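Local coordinates for exosome complex component Rrp42 (Methanothermobacter thermautotrophicus, PDB 2WNR), which probably serves as a non-catalytic subunit of the RNA-degrading exosome, contributing to the structuring of the Rrp41 active site, at residues A[194-199]-A[256-261]; A[219-224]-A[240-245]. All blocks are in the same frame, centred on the assembly; numbering follows the deposited sequence.

Contact 1 of 2, residues A[194-199]-A[256-261]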
loop_
_atom_site.group_PDB
_atom_site.type_symbol
_atom_site.label_atom_id
_atom_site.label_comp_id
_atom_site.label_asym_id
_atom_site.label_seq_id
_atom_site.Cartn_x
_atom_site.Cartn_y
_atom_site.Cartn_z
ATOM N N LEU A 194 -18.819 6.000 -29.520
ATOM C CA LEU A 194 -19.422 5.052 -28.588
ATOM C C LEU A 194 -18.960 3.631 -28.889
ATOM O O LEU A 194 -18.259 3.400 -29.881
ATOM C CB LEU A 194 -20.954 5.151 -28.595
ATOM C CG LEU A 194 -21.601 6.405 -27.987
ATOM C CD1 LEU A 194 -23.106 6.353 -28.140
ATOM C CD2 LEU A 194 -21.224 6.623 -26.520
ATOM N N MET A 195 -19.375 2.684 -28.047
ATOM C CA MET A 195 -18.839 1.338 -28.097
ATOM C C MET A 195 -19.894 0.237 -28.114
ATOM O O MET A 195 -20.902 0.289 -27.396
ATOM C CB MET A 195 -17.891 1.139 -26.922
ATOM C CG MET A 195 -17.205 -0.202 -26.864
ATOM S SD MET A 195 -15.830 -0.158 -25.698
ATOM C CE MET A 195 -14.635 0.811 -26.636
ATOM N N CYS A 196 -19.627 -0.767 -28.943
ATOM C CA CYS A 196 -20.426 -1.977 -29.016
ATOM C C CYS A 196 -19.587 -3.172 -28.588
ATOM O O CYS A 196 -18.475 -3.360 -29.087
ATOM C CB CYS A 196 -20.904 -2.186 -30.443
ATOM S SG CYS A 196 -22.114 -0.994 -30.994
ATOM N N THR A 197 -20.119 -3.969 -27.662
ATOM C CA THR A 197 -19.471 -5.194 -27.216
ATOM C C THR A 197 -20.269 -6.392 -27.695
ATOM O O THR A 197 -21.489 -6.441 -27.533
ATOM C CB THR A 197 -19.336 -5.250 -25.682
ATOM O OG1 THR A 197 -18.488 -4.186 -25.244
ATOM C CG2 THR A 197 -18.709 -6.554 -25.237
ATOM N N PHE A 198 -19.564 -7.354 -28.283
ATOM C CA PHE A 198 -20.156 -8.583 -28.802
ATOM C C PHE A 198 -19.623 -9.782 -28.043
ATOM O O PHE A 198 -18.486 -9.774 -27.590
ATOM C CB PHE A 198 -19.809 -8.754 -30.281
ATOM C CG PHE A 198 -20.255 -7.619 -31.141
ATOM C CD1 PHE A 198 -21.419 -7.715 -31.877
ATOM C CD2 PHE A 198 -19.507 -6.449 -31.218
ATOM C CE1 PHE A 198 -21.840 -6.658 -32.679
ATOM C CE2 PHE A 198 -19.919 -5.386 -32.018
ATOM C CZ PHE A 198 -21.083 -5.487 -32.748
ATOM N N ALA A 199 -20.435 -10.821 -27.929
ATOM C CA ALA A 199 -20.009 -12.053 -27.288
ATOM C C ALA A 199 -20.109 -13.223 -28.257
ATOM O O ALA A 199 -21.156 -13.438 -28.867
ATOM C CB ALA A 199 -20.847 -12.317 -26.046
ATOM N N GLU A 256 -22.610 0.130 -37.988
ATOM C CA GLU A 256 -23.996 0.479 -38.319
ATOM C C GLU A 256 -24.875 0.721 -37.086
ATOM O O GLU A 256 -25.946 1.306 -37.193
ATOM C CB GLU A 256 -24.632 -0.558 -39.253
ATOM C CG GLU A 256 -24.889 -1.927 -38.619
ATOM C CD GLU A 256 -25.830 -2.794 -39.444
ATOM O OE1 GLU A 256 -25.464 -3.163 -40.585
ATOM O OE2 GLU A 256 -26.931 -3.110 -38.937
ATOM N N LYS A 257 -24.413 0.274 -35.923
ATOM C CA LYS A 257 -25.123 0.502 -34.664
ATOM C C LYS A 257 -24.752 1.820 -33.972
ATOM O O LYS A 257 -25.631 2.543 -33.518
ATOM C CB LYS A 257 -24.930 -0.681 -33.701
ATOM C CG LYS A 257 -25.711 -1.941 -34.084
ATOM C CD LYS A 257 -27.188 -1.799 -33.750
ATOM C CE LYS A 257 -28.023 -2.840 -34.457
ATOM N NZ LYS A 257 -29.424 -2.766 -33.980
ATOM N N VAL A 258 -23.462 2.135 -33.892
ATOM C CA VAL A 258 -23.004 3.326 -33.156
ATOM C C VAL A 258 -23.694 4.645 -33.559
ATOM O O VAL A 258 -24.052 5.431 -32.681
ATOM C CB VAL A 258 -21.456 3.459 -33.155
ATOM C CG1 VAL A 258 -21.019 4.810 -32.617
ATOM C CG2 VAL A 258 -20.836 2.337 -32.347
ATOM N N PRO A 259 -23.878 4.902 -34.874
ATOM C CA PRO A 259 -24.641 6.095 -35.271
ATOM C C PRO A 259 -26.069 6.131 -34.713
ATOM O O PRO A 259 -26.615 7.215 -34.497
ATOM C CB PRO A 259 -24.672 6.009 -36.806
ATOM C CG PRO A 259 -24.222 4.621 -37.139
ATOM C CD PRO A 259 -23.283 4.240 -36.044
ATOM N N GLN A 260 -26.658 4.956 -34.490
ATOM C CA GLN A 260 -27.975 4.843 -33.868
ATOM C C GLN A 260 -27.901 5.251 -32.399
ATOM O O GLN A 260 -28.672 6.096 -31.945
ATOM C CB GLN A 260 -28.525 3.418 -34.005
ATOM C CG GLN A 260 -28.918 3.025 -35.435
ATOM C CD GLN A 260 -29.262 1.545 -35.584
ATOM O OE1 GLN A 260 -29.151 0.982 -36.672
ATOM N NE2 GLN A 260 -29.681 0.913 -34.493
ATOM N N LEU A 261 -26.961 4.653 -31.672
ATOM C CA LEU A 261 -26.676 4.999 -30.280
ATOM C C LEU A 261 -26.353 6.489 -30.079
ATOM O O LEU A 261 -26.728 7.079 -29.062
ATOM C CB LEU A 261 -25.522 4.139 -29.740
ATOM C CG LEU A 261 -25.716 2.635 -29.476
ATOM C CD1 LEU A 261 -24.453 2.032 -28.876
ATOM C CD2 LEU A 261 -26.907 2.354 -28.563
#
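Leu194 and Val258 meet where the helix of 256-261 lies over the strand of 194-199, the two axes 8.3 Å apart and at 130° to each other. The Leu194 side chain shows how such an interface is built outward from the backbone. Its CB faces Val258 CG1 at 4.0 Å; chi1 of -70° sets CG anti to the carbonyl carbon, and beyond it CD1 comes within 3.6 Å of Leu261 CB. The two leucines slant across one another. The other Val258 methyl, CG2, lies 3.7 Å from Leu194 O and 3.8 Å from Cys196 SG. That sulphur also touches Lys257 CB at 3.9 Å, whereas the lysine chain bends away and its NZ makes a weak hydrogen bond to His32 O. An alanine in place of Val258 would probably open a gap between helix and strand, leaving Leu194 CB and Cys196 SG without the methyls they rest on. Helix 244-268 covers the four-stranded antiparallel sheet that includes strand 193-201, while Met195, its CB turned away, packs on helix 150-164. With methyls, methylenes, a thiol and a strand carbonyl as its materials, the interface depends on fit of shape, not on directional bonds.

Contact 2 of 2, residues A[219-224]-A[240-245]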
loop_
_atom_site.group_PDB
_atom_site.type_symbol
_atom_site.label_atom_id
_atom_site.label_comp_id
_atom_site.label_asym_id
_atom_site.label_seq_id
_atom_site.Cartn_x
_atom_site.Cartn_y
_atom_site.Cartn_z
ATOM N N ALA A 219 -15.582 -15.948 -26.116
ATOM C CA ALA A 219 -14.793 -14.742 -26.139
ATOM C C ALA A 219 -15.715 -13.564 -26.390
ATOM O O ALA A 219 -16.899 -13.740 -26.723
ATOM C CB ALA A 219 -13.768 -14.830 -27.210
ATOM N N ARG A 220 -15.175 -12.364 -26.232
ATOM C CA ARG A 220 -15.932 -11.140 -26.455
ATOM C C ARG A 220 -15.066 -10.167 -27.219
ATOM O O ARG A 220 -13.845 -10.277 -27.187
ATOM C CB ARG A 220 -16.332 -10.509 -25.119
ATOM C CG ARG A 220 -15.126 -10.101 -24.263
ATOM C CD ARG A 220 -15.455 -9.074 -23.217
ATOM N NE ARG A 220 -14.697 -9.383 -22.048
ATOM C CZ ARG A 220 -13.608 -8.836 -21.513
ATOM N NH1 ARG A 220 -13.177 -9.461 -20.440
ATOM N NH2 ARG A 220 -12.958 -7.754 -21.941
ATOM N N ILE A 221 -15.690 -9.209 -27.891
ATOM C CA ILE A 221 -14.950 -8.124 -28.547
ATOM C C ILE A 221 -15.694 -6.784 -28.432
ATOM O O ILE A 221 -16.877 -6.686 -28.739
ATOM C CB ILE A 221 -14.575 -8.463 -30.025
ATOM C CG1 ILE A 221 -13.796 -7.309 -30.663
ATOM C CG2 ILE A 221 -15.812 -8.832 -30.839
ATOM C CD1 ILE A 221 -13.022 -7.679 -31.907
ATOM N N SER A 222 -14.993 -5.767 -27.947
ATOM C CA SER A 222 -15.553 -4.432 -27.826
ATOM C C SER A 222 -14.965 -3.548 -28.901
ATOM O O SER A 222 -13.740 -3.524 -29.086
ATOM C CB SER A 222 -15.242 -3.839 -26.454
ATOM O OG SER A 222 -15.736 -4.679 -25.431
ATOM N N ILE A 223 -15.834 -2.822 -29.603
ATOM C CA ILE A 223 -15.391 -1.923 -30.652
ATOM C C ILE A 223 -15.894 -0.496 -30.436
ATOM O O ILE A 223 -17.092 -0.259 -30.317
ATOM C CB ILE A 223 -15.779 -2.454 -32.048
ATOM C CG1 ILE A 223 -15.209 -3.861 -32.246
ATOM C CG2 ILE A 223 -15.265 -1.518 -33.148
ATOM C CD1 ILE A 223 -15.838 -4.613 -33.373
ATOM N N GLY A 224 -14.956 0.446 -30.364
ATOM C CA GLY A 224 -15.293 1.860 -30.277
ATOM C C GLY A 224 -15.241 2.502 -31.654
ATOM O O GLY A 224 -14.189 2.510 -32.306
ATOM N N GLY A 240 -11.364 -17.935 -24.816
ATOM C CA GLY A 240 -11.422 -18.608 -26.120
ATOM C C GLY A 240 -11.030 -17.718 -27.291
ATOM O O GLY A 240 -10.837 -16.521 -27.124
ATOM N N PRO A 241 -10.916 -18.297 -28.493
ATOM C CA PRO A 241 -10.518 -17.537 -29.664
ATOM C C PRO A 241 -11.663 -16.899 -30.456
ATOM O O PRO A 241 -12.826 -17.252 -30.277
ATOM C CB PRO A 241 -9.822 -18.582 -30.539
ATOM C CG PRO A 241 -10.173 -19.910 -29.973
ATOM C CD PRO A 241 -11.079 -19.723 -28.809
ATOM N N LEU A 242 -11.304 -15.952 -31.319
ATOM C CA LEU A 242 -12.186 -15.418 -32.348
ATOM C C LEU A 242 -11.615 -15.799 -33.717
ATOM O O LEU A 242 -10.400 -16.013 -33.861
ATOM C CB LEU A 242 -12.241 -13.900 -32.232
ATOM C CG LEU A 242 -13.366 -13.167 -31.492
ATOM C CD1 LEU A 242 -13.925 -13.924 -30.290
ATOM C CD2 LEU A 242 -12.905 -11.782 -31.068
ATOM N N THR A 243 -12.475 -15.884 -34.724
ATOM C CA THR A 243 -12.003 -16.049 -36.097
ATOM C C THR A 243 -11.923 -14.679 -36.782
ATOM O O THR A 243 -12.478 -13.683 -36.289
ATOM C CB THR A 243 -12.906 -16.999 -36.903
ATOM O OG1 THR A 243 -14.183 -16.391 -37.102
ATOM C CG2 THR A 243 -13.088 -18.325 -36.174
ATOM N N ARG A 244 -11.225 -14.625 -37.911
ATOM C CA ARG A 244 -11.189 -13.424 -38.739
ATOM C C ARG A 244 -12.608 -12.929 -39.083
ATOM O O ARG A 244 -12.887 -11.735 -38.994
ATOM C CB ARG A 244 -10.379 -13.687 -40.013
ATOM C CG ARG A 244 -10.085 -12.442 -40.830
ATOM C CD ARG A 244 -9.293 -12.780 -42.080
ATOM N NE ARG A 244 -9.136 -11.615 -42.947
ATOM C CZ ARG A 244 -10.022 -11.226 -43.861
ATOM N NH1 ARG A 244 -11.152 -11.898 -44.044
ATOM N NH2 ARG A 244 -9.780 -10.150 -44.591
ATOM N N ASP A 245 -13.496 -13.850 -39.461
ATOM C CA ASP A 245 -14.862 -13.490 -39.841
ATOM C C ASP A 245 -15.610 -12.878 -38.671
ATOM O O ASP A 245 -16.322 -11.890 -38.847
ATOM C CB ASP A 245 -15.636 -14.693 -40.401
ATOM C CG ASP A 245 -15.175 -15.097 -41.799
ATOM O OD1 ASP A 245 -14.284 -14.423 -42.384
ATOM O OD2 ASP A 245 -15.711 -16.105 -42.317
#
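Gly240 begins the contact with its backbone, its O lying 3.4 Å from Ala219 CB; the same O accepts a hydrogen bond from Lys236 NZ. Pro241 has its CB turned away from the strand, yet its carbonyl O lies 4.0 Å from the same Ala219 methyl. Leu242 then turns its side chain back and divides its two methyls between two strand residues. CD1 is directed at Ala219 CB, although the modelled 3.2 Å is too short to be taken literally. CD2 rests 3.9 Å from Ile221 CB. With CG1 anti to the backbone N (chi1 -180°), Ile221 CG2 falls between that N and the carbonyl carbon and meets Leu242 CD2 at 4.1 Å; Ile221 CD1 lies 4.2 Å from the same methyl. Here the last strand of the four-stranded antiparallel sheet, 231-237, passes into the C-terminal helix, and Leu242 tucks the connection against the neighbouring strand. Arg220 starts out on the strand's other side, and its NH2 forms a salt bridge with Glu106 OE2. Thr243 follows as the N-cap of helix 244-268, its OG1 hydrogen-bonded to Asp246 N. In the first turn, Arg244 NE forms a salt bridge with an acidic side chain of a neighbouring subunit.

Followed from the N terminus, the chain passes through its earlier helices and sheets before it lays down strand 193-201, whose residues 194-199 wait for the later half of the C-terminal helix. Before that helix come strands 204-207, 219-226 and 231-237, and contact 2 closes the shorter loop when 240-245 returns to 219-224. Helix 244-268 then runs on to 256-261 and closes contact 1, whose longer loop encloses that of contact 2. The centres lie about 14 Å apart, bridged by the sheet itself: Cys196 O probably accepts a hydrogen bond from Ile223 N, and Thr197 OG1 pairs with Ser222 OG. The two contacts tie the turn before helix 244-268, and its later part, to adjacent strands.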